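Local coordinates for DyP2 (Amycolatopsis sp. ATCC 39116, PDB 4G2C), which probably uses its haem to oxidise dyes and other, possibly lignin-related, substrates as a multifunctional dye-decolourising peroxidase, at residues L54-H62 / G111-L119; P346-T354 / P433-I444. All blocks are in the same frame, centred on the assembly; numbering follows the deposited sequence.

Interaction 1. Residues L54-H62 / G111-L119. With ACT (acetate ion), chain X.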
loop_
_atom_site.group_PDB
_atom_site.type_symbol
_atom_site.label_atom_id
_atom_site.label_comp_id
_atom_site.label_asym_id
_atom_site.label_seq_id
_atom_site.Cartn_x
_atom_site.Cartn_y
_atom_site.Cartn_z
ATOM N N LEU A 54 -16.472 2.371 12.587
ATOM C CA LEU A 54 -15.243 2.390 11.799
ATOM C C LEU A 54 -15.560 2.435 10.316
ATOM O O LEU A 54 -16.450 1.729 9.850
ATOM C CB LEU A 54 -14.401 1.134 12.077
ATOM C CG LEU A 54 -12.967 1.210 11.548
ATOM C CD1 LEU A 54 -12.101 2.079 12.466
ATOM C CD2 LEU A 54 -12.348 -0.171 11.365
ATOM N N GLN A 55 -14.799 3.233 9.572
ATOM C CA GLN A 55 -14.873 3.199 8.114
ATOM C C GLN A 55 -14.398 1.860 7.561
ATOM O O GLN A 55 -13.545 1.207 8.164
ATOM C CB GLN A 55 -14.037 4.317 7.481
ATOM C CG GLN A 55 -14.511 5.736 7.764
ATOM C CD GLN A 55 -13.711 6.737 6.968
ATOM O OE1 GLN A 55 -13.463 6.533 5.782
ATOM N NE2 GLN A 55 -13.279 7.810 7.615
ATOM N N PRO A 56 -14.955 1.452 6.403
ATOM C CA PRO A 56 -14.471 0.324 5.599
ATOM C C PRO A 56 -13.058 0.583 5.052
ATOM O O PRO A 56 -12.543 1.711 5.116
ATOM C CB PRO A 56 -15.456 0.283 4.419
ATOM C CG PRO A 56 -16.651 1.054 4.860
ATOM C CD PRO A 56 -16.133 2.096 5.794
ATOM N N ASN A 57 -12.454 -0.470 4.510
ATOM C CA ASN A 57 -11.167 -0.400 3.818
ATOM C C ASN A 57 -9.970 -0.383 4.772
ATOM O O ASN A 57 -8.824 -0.445 4.333
ATOM C CB ASN A 57 -11.119 0.786 2.840
ATOM C CG ASN A 57 -10.020 0.639 1.787
ATOM O OD1 ASN A 57 -9.717 -0.470 1.325
ATOM N ND2 ASN A 57 -9.417 1.751 1.408
ATOM N N ILE A 58 -10.238 -0.319 6.078
ATOM C CA ILE A 58 -9.155 -0.189 7.037
ATOM C C ILE A 58 -8.716 -1.554 7.579
ATOM O O ILE A 58 -7.614 -1.997 7.301
ATOM C CB ILE A 58 -9.499 0.807 8.175
ATOM C CG1 ILE A 58 -9.693 2.222 7.608
ATOM C CG2 ILE A 58 -8.386 0.825 9.210
ATOM C CD1 ILE A 58 -10.408 3.210 8.561
ATOM N N LEU A 59 -9.580 -2.215 8.340
ATOM C CA LEU A 59 -9.266 -3.550 8.864
ATOM C C LEU A 59 -9.290 -4.623 7.758
ATOM O O LEU A 59 -8.735 -5.712 7.914
ATOM C CB LEU A 59 -10.222 -3.938 10.002
ATOM C CG LEU A 59 -10.176 -3.227 11.358
ATOM C CD1 LEU A 59 -11.302 -3.718 12.240
ATOM C CD2 LEU A 59 -8.826 -3.411 12.090
ATOM N N LYS A 60 -9.928 -4.299 6.642
ATOM C CA LYS A 60 -10.066 -5.226 5.522
ATOM C C LYS A 60 -10.255 -4.401 4.250
ATOM O O LYS A 60 -11.162 -3.582 4.185
ATOM C CB LYS A 60 -11.307 -6.088 5.743
ATOM C CG LYS A 60 -11.727 -6.933 4.546
ATOM C CD LYS A 60 -11.185 -8.312 4.697
ATOM C CE LYS A 60 -11.489 -9.181 3.504
ATOM N NZ LYS A 60 -10.422 -10.207 3.402
ATOM N N ALA A 61 -9.413 -4.608 3.243
ATOM C CA ALA A 61 -9.475 -3.789 2.030
ATOM C C ALA A 61 -10.868 -3.796 1.380
ATOM O O ALA A 61 -11.595 -4.769 1.484
ATOM C CB ALA A 61 -8.416 -4.245 1.023
ATOM N N HIS A 62 -11.248 -2.711 0.716
ATOM C CA HIS A 62 -12.508 -2.703 -0.019
ATOM C C HIS A 62 -12.190 -2.881 -1.499
ATOM O O HIS A 62 -11.185 -2.364 -1.984
ATOM C CB HIS A 62 -13.277 -1.406 0.230
ATOM C CG HIS A 62 -14.734 -1.475 -0.126
ATOM N ND1 HIS A 62 -15.185 -1.526 -1.429
ATOM C CD2 HIS A 62 -15.842 -1.485 0.656
ATOM C CE1 HIS A 62 -16.505 -1.567 -1.435
ATOM N NE2 HIS A 62 -16.927 -1.549 -0.183
ATOM N N GLY A 111 -22.867 -6.392 -2.932
ATOM C CA GLY A 111 -22.445 -5.410 -1.948
ATOM C C GLY A 111 -22.568 -3.998 -2.487
ATOM O O GLY A 111 -23.009 -3.796 -3.615
ATOM N N THR A 112 -22.176 -3.016 -1.685
ATOM C CA THR A 112 -22.309 -1.625 -2.097
ATOM C C THR A 112 -20.966 -0.932 -2.315
ATOM O O THR A 112 -19.902 -1.488 -2.028
ATOM C CB THR A 112 -23.112 -0.801 -1.071
ATOM O OG1 THR A 112 -22.447 -0.847 0.196
ATOM C CG2 THR A 112 -24.521 -1.340 -0.924
ATOM N N PRO A 113 -21.023 0.305 -2.820
ATOM C CA PRO A 113 -19.819 1.089 -3.111
ATOM C C PRO A 113 -19.089 1.512 -1.825
ATOM O O PRO A 113 -19.647 1.445 -0.729
ATOM C CB PRO A 113 -20.367 2.321 -3.864
ATOM C CG PRO A 113 -21.765 1.981 -4.245
ATOM C CD PRO A 113 -22.258 1.005 -3.217
ATOM N N TYR A 114 -17.837 1.931 -1.979
ATOM C CA TYR A 114 -17.027 2.432 -0.870
ATOM C C TYR A 114 -16.850 3.940 -0.989
ATOM O O TYR A 114 -16.389 4.453 -2.018
ATOM C CB TYR A 114 -15.665 1.720 -0.842
ATOM C CG TYR A 114 -14.579 2.378 0.003
ATOM C CD1 TYR A 114 -14.789 2.700 1.344
ATOM C CD2 TYR A 114 -13.330 2.645 -0.539
ATOM C CE1 TYR A 114 -13.773 3.289 2.105
ATOM C CE2 TYR A 114 -12.324 3.235 0.204
ATOM C CZ TYR A 114 -12.544 3.548 1.518
ATOM O OH TYR A 114 -11.521 4.125 2.229
ATOM N N LEU A 115 -17.239 4.634 0.073
ATOM C CA LEU A 115 -17.006 6.066 0.238
ATOM C C LEU A 115 -16.062 6.276 1.410
ATOM O O LEU A 115 -16.461 6.145 2.567
ATOM C CB LEU A 115 -18.318 6.799 0.533
ATOM C CG LEU A 115 -18.094 8.270 0.888
ATOM C CD1 LEU A 115 -17.284 8.915 -0.217
ATOM C CD2 LEU A 115 -19.408 9.014 1.089
ATOM N N GLY A 116 -14.805 6.579 1.119
ATOM C CA GLY A 116 -13.838 6.827 2.169
ATOM C C GLY A 116 -13.625 8.311 2.360
ATOM O O GLY A 116 -13.639 9.071 1.397
ATOM N N VAL A 117 -13.421 8.726 3.604
ATOM C CA VAL A 117 -13.216 10.125 3.908
ATOM C C VAL A 117 -11.988 10.324 4.815
ATOM O O VAL A 117 -11.933 9.811 5.938
ATOM C CB VAL A 117 -14.482 10.737 4.563
ATOM C CG1 VAL A 117 -14.233 12.199 4.978
ATOM C CG2 VAL A 117 -15.688 10.634 3.623
ATOM N N GLY A 118 -11.006 11.077 4.328
ATOM C CA GLY A 118 -9.881 11.458 5.157
ATOM C C GLY A 118 -9.722 12.967 5.275
ATOM O O GLY A 118 -10.056 13.694 4.346
ATOM N N LEU A 119 -9.188 13.418 6.411
ATOM C CA LEU A 119 -8.879 14.819 6.668
ATOM C C LEU A 119 -7.395 15.050 6.921
ATOM O O LEU A 119 -6.753 14.263 7.611
ATOM C CB LEU A 119 -9.651 15.296 7.897
ATOM C CG LEU A 119 -11.171 15.221 7.790
ATOM C CD1 LEU A 119 -11.801 15.398 9.150
ATOM C CD2 LEU A 119 -11.647 16.275 6.816
HETATM C C ACT X . -6.863 -7.390 4.052
HETATM O O ACT X . -7.379 -6.555 3.275
HETATM O OXT ACT X . -6.275 -6.923 5.063
HETATM C CH3 ACT X . -6.952 -8.866 3.780
HETATM O O HOH W 1 -11.930 4.483 4.643
#

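Interaction 2. Residues P346-T354 / P433-I444. With HEM (protoporphyrin IX containing Fe), chain C; ACT (acetate ion), chain I; ACT (acetate ion), chain J.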
loop_
_atom_site.group_PDB
_atom_site.type_symbol
_atom_site.label_atom_id
_atom_site.label_comp_id
_atom_site.label_asym_id
_atom_site.label_seq_id
_atom_site.Cartn_x
_atom_site.Cartn_y
_atom_site.Cartn_z
ATOM N N PRO A 346 17.812 -11.978 -3.119
ATOM C CA PRO A 346 18.849 -11.014 -2.732
ATOM C C PRO A 346 18.353 -10.141 -1.580
ATOM O O PRO A 346 17.155 -9.887 -1.498
ATOM C CB PRO A 346 19.034 -10.158 -3.997
ATOM C CG PRO A 346 18.327 -10.915 -5.113
ATOM C CD PRO A 346 17.242 -11.682 -4.446
ATOM N N PHE A 347 19.258 -9.690 -0.715
ATOM C CA PHE A 347 18.891 -8.855 0.438
ATOM C C PHE A 347 18.123 -7.611 0.020
ATOM O O PHE A 347 17.220 -7.142 0.724
ATOM C CB PHE A 347 20.142 -8.436 1.213
ATOM C CG PHE A 347 20.885 -9.588 1.839
ATOM C CD1 PHE A 347 20.365 -10.246 2.952
ATOM C CD2 PHE A 347 22.114 -9.999 1.334
ATOM C CE1 PHE A 347 21.043 -11.311 3.529
ATOM C CE2 PHE A 347 22.792 -11.057 1.904
ATOM C CZ PHE A 347 22.257 -11.713 3.007
ATOM N N HIS A 348 18.493 -7.068 -1.133
ATOM C CA HIS A 348 17.924 -5.806 -1.581
ATOM C C HIS A 348 16.678 -5.935 -2.456
ATOM O O HIS A 348 16.187 -4.918 -2.951
ATOM C CB HIS A 348 18.988 -4.979 -2.308
ATOM C CG HIS A 348 19.885 -5.797 -3.180
ATOM N ND1 HIS A 348 19.444 -6.410 -4.333
ATOM C CD2 HIS A 348 21.191 -6.131 -3.049
ATOM C CE1 HIS A 348 20.447 -7.071 -4.886
ATOM N NE2 HIS A 348 21.515 -6.924 -4.123
ATOM N N ALA A 349 16.177 -7.156 -2.670
ATOM C CA ALA A 349 14.914 -7.312 -3.404
ATOM C C ALA A 349 13.812 -6.521 -2.685
ATOM O O ALA A 349 13.835 -6.397 -1.460
ATOM C CB ALA A 349 14.528 -8.786 -3.547
ATOM N N HIS A 350 12.856 -5.985 -3.437
ATOM C CA HIS A 350 11.854 -5.066 -2.873
ATOM C C HIS A 350 11.123 -5.591 -1.620
ATOM O O HIS A 350 11.058 -4.905 -0.590
ATOM C CB HIS A 350 10.849 -4.677 -3.960
ATOM C CG HIS A 350 9.697 -3.834 -3.481
ATOM N ND1 HIS A 350 9.857 -2.616 -2.853
ATOM C CD2 HIS A 350 8.358 -4.020 -3.598
ATOM C CE1 HIS A 350 8.671 -2.105 -2.568
ATOM N NE2 HIS A 350 7.745 -2.931 -3.025
ATOM N N ILE A 351 10.562 -6.793 -1.712
ATOM C CA ILE A 351 9.781 -7.324 -0.598
ATOM C C ILE A 351 10.650 -7.687 0.609
ATOM O O ILE A 351 10.162 -7.698 1.745
ATOM C CB ILE A 351 8.893 -8.539 -1.021
ATOM C CG1 ILE A 351 9.744 -9.772 -1.377
ATOM C CG2 ILE A 351 7.964 -8.150 -2.173
ATOM C CD1 ILE A 351 8.900 -11.057 -1.590
ATOM N N ARG A 352 11.932 -7.972 0.369
ATOM C CA ARG A 352 12.843 -8.345 1.450
ATOM C C ARG A 352 13.318 -7.085 2.180
ATOM O O ARG A 352 13.414 -7.077 3.406
ATOM C CB ARG A 352 14.033 -9.177 0.929
ATOM C CG ARG A 352 14.880 -9.811 2.056
ATOM C CD ARG A 352 15.943 -10.830 1.562
ATOM N NE ARG A 352 16.702 -11.392 2.679
ATOM C CZ ARG A 352 17.286 -12.591 2.688
ATOM N NH1 ARG A 352 17.222 -13.386 1.625
ATOM N NH2 ARG A 352 17.937 -12.996 3.773
ATOM N N LYS A 353 13.599 -6.030 1.415
ATOM C CA LYS A 353 13.868 -4.697 1.953
ATOM C C LYS A 353 12.684 -4.236 2.826
ATOM O O LYS A 353 12.877 -3.732 3.929
ATOM C CB LYS A 353 14.078 -3.670 0.824
ATOM C CG LYS A 353 15.405 -3.731 0.038
ATOM C CD LYS A 353 16.654 -3.276 0.849
ATOM C CE LYS A 353 16.746 -1.767 0.966
ATOM N NZ LYS A 353 17.994 -1.262 1.599
ATOM N N THR A 354 11.464 -4.424 2.329
ATOM C CA THR A 354 10.293 -3.832 2.968
ATOM C C THR A 354 9.616 -4.759 3.985
ATOM O O THR A 354 8.757 -4.336 4.756
ATOM C CB THR A 354 9.285 -3.350 1.926
ATOM O OG1 THR A 354 8.785 -4.471 1.190
ATOM C CG2 THR A 354 9.966 -2.381 0.964
ATOM N N PRO A 433 24.900 -11.252 6.911
ATOM C CA PRO A 433 25.838 -11.842 7.882
ATOM C C PRO A 433 27.291 -11.360 7.700
ATOM O O PRO A 433 28.008 -11.301 8.688
ATOM C CB PRO A 433 25.725 -13.360 7.631
ATOM C CG PRO A 433 24.368 -13.545 6.993
ATOM C CD PRO A 433 24.142 -12.277 6.165
ATOM N N ASP A 434 27.709 -11.013 6.481
ATOM C CA ASP A 434 29.073 -10.522 6.270
ATOM C C ASP A 434 29.271 -9.019 6.589
ATOM O O ASP A 434 30.369 -8.476 6.430
ATOM C CB ASP A 434 29.631 -10.930 4.886
ATOM C CG ASP A 434 29.067 -10.104 3.732
ATOM O OD1 ASP A 434 28.277 -9.160 3.972
ATOM O OD2 ASP A 434 29.442 -10.396 2.565
ATOM N N GLY A 435 28.216 -8.359 7.064
ATOM C CA GLY A 435 28.312 -6.964 7.473
ATOM C C GLY A 435 28.387 -5.944 6.343
ATOM O O GLY A 435 28.589 -4.749 6.600
ATOM N N SER A 436 28.231 -6.401 5.099
ATOM C CA SER A 436 28.276 -5.497 3.939
ATOM C C SER A 436 26.956 -4.720 3.733
ATOM O O SER A 436 25.946 -4.986 4.393
ATOM C CB SER A 436 28.649 -6.258 2.654
ATOM O OG SER A 436 27.612 -7.135 2.266
ATOM N N GLN A 437 26.982 -3.738 2.839
ATOM C CA GLN A 437 25.799 -2.919 2.567
ATOM C C GLN A 437 25.154 -3.338 1.259
ATOM O O GLN A 437 25.734 -3.177 0.196
ATOM C CB GLN A 437 26.164 -1.436 2.534
ATOM C CG GLN A 437 26.473 -0.884 3.905
ATOM C CD GLN A 437 26.496 0.626 3.930
ATOM O OE1 GLN A 437 26.702 1.275 2.897
ATOM N NE2 GLN A 437 26.268 1.202 5.114
ATOM N N PRO A 438 23.949 -3.905 1.333
ATOM C CA PRO A 438 23.306 -4.400 0.111
ATOM C C PRO A 438 22.822 -3.289 -0.832
ATOM O O PRO A 438 22.570 -3.557 -2.008
ATOM C CB PRO A 438 22.122 -5.227 0.646
ATOM C CG PRO A 438 21.855 -4.696 2.019
ATOM C CD PRO A 438 23.198 -4.259 2.551
ATOM N N GLY A 439 22.688 -2.066 -0.320
ATOM C CA GLY A 439 22.259 -0.951 -1.138
ATOM C C GLY A 439 20.753 -0.702 -1.105
ATOM O O GLY A 439 20.004 -1.320 -0.332
ATOM N N LEU A 440 20.308 0.219 -1.956
ATOM C CA LEU A 440 18.924 0.674 -1.939
ATOM C C LEU A 440 17.969 -0.317 -2.584
ATOM O O LEU A 440 18.316 -1.026 -3.539
ATOM C CB LEU A 440 18.796 2.012 -2.671
ATOM C CG LEU A 440 18.965 3.347 -1.943
ATOM C CD1 LEU A 440 20.303 3.435 -1.232
ATOM C CD2 LEU A 440 18.796 4.485 -2.950
ATOM N N ASP A 441 16.747 -0.330 -2.073
ATOM C CA ASP A 441 15.634 -0.954 -2.764
ATOM C C ASP A 441 15.621 -0.424 -4.202
ATOM O O ASP A 441 15.590 0.794 -4.429
ATOM C CB ASP A 441 14.329 -0.617 -2.025
ATOM C CG ASP A 441 13.117 -1.308 -2.620
ATOM O OD1 ASP A 441 12.946 -1.287 -3.862
ATOM O OD2 ASP A 441 12.323 -1.872 -1.839
ATOM N N PRO A 442 15.669 -1.330 -5.183
ATOM C CA PRO A 442 15.736 -0.922 -6.592
ATOM C C PRO A 442 14.386 -0.442 -7.136
ATOM O O PRO A 442 14.341 0.318 -8.104
ATOM C CB PRO A 442 16.137 -2.220 -7.301
ATOM C CG PRO A 442 15.582 -3.301 -6.442
ATOM C CD PRO A 442 15.726 -2.795 -5.025
ATOM N N VAL A 443 13.296 -0.891 -6.528
ATOM C CA VAL A 443 11.973 -0.522 -7.016
ATOM C C VAL A 443 11.500 0.828 -6.488
ATOM O O VAL A 443 10.930 1.629 -7.237
ATOM C CB VAL A 443 10.904 -1.574 -6.689
ATOM C CG1 VAL A 443 9.586 -1.148 -7.297
ATOM C CG2 VAL A 443 11.317 -2.951 -7.216
ATOM N N ILE A 444 11.712 1.082 -5.201
ATOM C CA ILE A 444 11.234 2.333 -4.610
ATOM C C ILE A 444 12.291 3.156 -3.884
ATOM O O ILE A 444 11.972 4.197 -3.311
ATOM C CB ILE A 444 10.082 2.079 -3.617
ATOM C CG1 ILE A 444 10.572 1.222 -2.440
ATOM C CG2 ILE A 444 8.902 1.452 -4.330
ATOM C CD1 ILE A 444 9.611 1.189 -1.253
HETATM C CHA HEM C . 4.983 -5.957 -1.881
HETATM C CHB HEM C . 5.448 -3.490 -6.043
HETATM C CHC HEM C . 5.544 0.714 -3.611
HETATM C CHD HEM C . 5.876 -1.785 0.521
HETATM C C1A HEM C . 5.083 -5.659 -3.219
HETATM C C2A HEM C . 5.034 -6.625 -4.297
HETATM C C3A HEM C . 5.157 -5.938 -5.439
HETATM C C4A HEM C . 5.286 -4.525 -5.127
HETATM C CMA HEM C . 5.165 -6.528 -6.860
HETATM C CAA HEM C . 4.863 -8.160 -4.116
HETATM C CBA HEM C . 3.373 -8.494 -3.987
HETATM C CGA HEM C . 2.883 -8.362 -2.563
HETATM O O1A HEM C . 3.462 -8.973 -1.646
HETATM O O2A HEM C . 1.895 -7.638 -2.322
HETATM C C1B HEM C . 5.526 -2.131 -5.774
HETATM C C2B HEM C . 5.635 -1.034 -6.735
HETATM C C3B HEM C . 5.658 0.121 -6.041
HETATM C C4B HEM C . 5.547 -0.194 -4.638
HETATM C CMB HEM C . 5.732 -1.204 -8.272
HETATM C CAB HEM C . 5.744 1.573 -6.561
HETATM C CBB HEM C . 5.412 1.874 -7.819
HETATM C C1C HEM C . 5.722 0.397 -2.283
HETATM C C2C HEM C . 6.027 1.336 -1.215
HETATM C C3C HEM C . 6.100 0.637 -0.071
HETATM C C4C HEM C . 5.851 -0.756 -0.384
HETATM C CMC HEM C . 6.192 2.875 -1.378
HETATM C CAC HEM C . 6.437 1.173 1.341
HETATM C CBC HEM C . 7.084 2.338 1.512
HETATM C C1D HEM C . 5.612 -3.115 0.268
HETATM C C2D HEM C . 5.424 -4.108 1.292
HETATM C C3D HEM C . 5.130 -5.388 0.527
HETATM C C4D HEM C . 5.186 -5.060 -0.863
HETATM C CMD HEM C . 5.489 -3.898 2.815
HETATM C CAD HEM C . 4.872 -6.771 1.091
HETATM C CBD HEM C . 6.242 -7.262 1.513
HETATM C CGD HEM C . 5.975 -8.566 2.210
HETATM O O1D HEM C . 5.184 -8.555 3.190
HETATM O O2D HEM C . 6.519 -9.602 1.741
HETATM N NA HEM C . 5.226 -4.400 -3.753
HETATM N NB HEM C . 5.472 -1.569 -4.513
HETATM N NC HEM C . 5.624 -0.874 -1.738
HETATM N ND HEM C . 5.464 -3.716 -0.977
HETATM FE FE HEM C . 5.636 -2.649 -2.824
HETATM C C ACT I . 22.699 -10.880 -2.868
HETATM O O ACT I . 23.849 -11.362 -2.660
HETATM O OXT ACT I . 22.087 -10.291 -1.927
HETATM C CH3 ACT I . 22.051 -11.006 -4.215
HETATM C C ACT J . 25.293 -8.103 -0.430
HETATM O O ACT J . 24.266 -7.991 -1.167
HETATM O OXT ACT J . 25.658 -7.082 0.205
HETATM C CH3 ACT J . 26.062 -9.389 -0.301
#

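Interaction 1. Residues L54-H62 / G111-L119
Q55 lays its carboxamide against the backbone of V117, where strand 114-119 forms an outer edge of the antiparallel sheet in the ferredoxin-like, alpha+beta barrel domain of dye peroxidases. The amide grips both polar groups of that one residue: V117 N gives a nearly straight bond to OE1 of Q55 (3.1 Å, 175°), and NE2 of Q55 returns one to V117 O at 2.9 Å, lying in the carbonyl plane and on a lone pair. With CG anti to its own carbonyl carbon (chi1 -65°) and the chain extended beyond, the amide reaches the strand as a peptide neighbour would. The second N-H of NE2 is taken up by P485 O. Replaced by a leucine, this residue would probably leave V117 N and V117 O without these mates on the loop side and the edge strand less firmly tied to the loop.

A water links the loop to Y114: it donates to OE1 of Q55 and to P56 O, and accepts from Y114 OH at 2.5 Å. That hydroxyl also receives a weak bond from ND2 of N57, whose CB sits over a face of the tyrosine ring, while the other end of the N57 amide, OD1, accepts H62 N and folds the loop back on itself. The phenol therefore meets two polar partners, with P56 CB packed 4.0 Å from CD1 of Y114.

H62 and Y114 have nearly parallel rings, offset enough to leave little overlap. The imidazole NE2 is hydrogen-bonded to K92, H97 stacks on the ring, and T112 O lies at its edge. CB of Y114 makes a CH-pi contact, 3.3 Å from the H62 ring centroid and only 7° off the normal.

Interaction 2. Residues P346-T354 / P433-I444
H350 points its imidazole edge-on at the carboxylate of D441, the ring and carboxylate planes 71° apart. ND1 of H350 donates to OD2 of D441 at 2.8 Å (160°), close to the ring plane and on the syn lone pair, while NE2 on the far side of the ring binds the haem iron at 2.1 Å. CG anti to the backbone N (chi1 175°) swings the H350 ring off the start of helix 350-354 to span carboxylate and iron. The other oxygen, OD1 of D441, is held by V443 N, nearly along its C-O axis, and by I444 N from above the carboxylate plane: an Asx turn and motif that fix the acid's rotation.

V443 crosses H350 at about a right angle, its CG2 3.7 Å from CB of H350. At the ring edge, CD1 of I444 touches CE1 of H350, and the same isoleucine lays CG2 on the porphyrin. CG2 of T354 lies 3.7 Å from OD2 of D441, while its OG1 bonds to H350 O from the face opposite to T354 N.

K353 runs past D441 in the opposite direction. Its chain bends at chi2 and chi3, bringing NZ to G439 O at 2.8 Å; F429 O also accepts from this ammonium. Farther out, H348 and P438 slide past one another, with NE2 of the imidazole bonded to K453 O, and F347 meets P433 CD with its CZ at 3.7 Å.

An iron-bound histidine with its other ring nitrogen, ND1, held by an aspartate is the proximal haem site typical of haem peroxidases, where the carboxylate probably strengthens the histidine's donation to iron.

Overall arrangement
Interaction 1 lies wholly ahead of interaction 2 in the sequence, and the two sit on opposite sides of the chain's centre, with centres 33 Å apart and nearest atoms about 17 Å apart. Interaction 1 ties the loop between helix 45-53 and strand 66-74 to edge strand 114-119, within the DyP alpha+beta barrel domain. Interaction 2 joins helix 350-354 to the loop between helix 416-424 and strand 453-454, beside the haem. They share no strand or helix: the first fastens a loop to the edge of the five-stranded sheet early in the chain, whereas the second builds the proximal face of the haem pocket, with the side chain of V443 about 12 Å from the bound manganese.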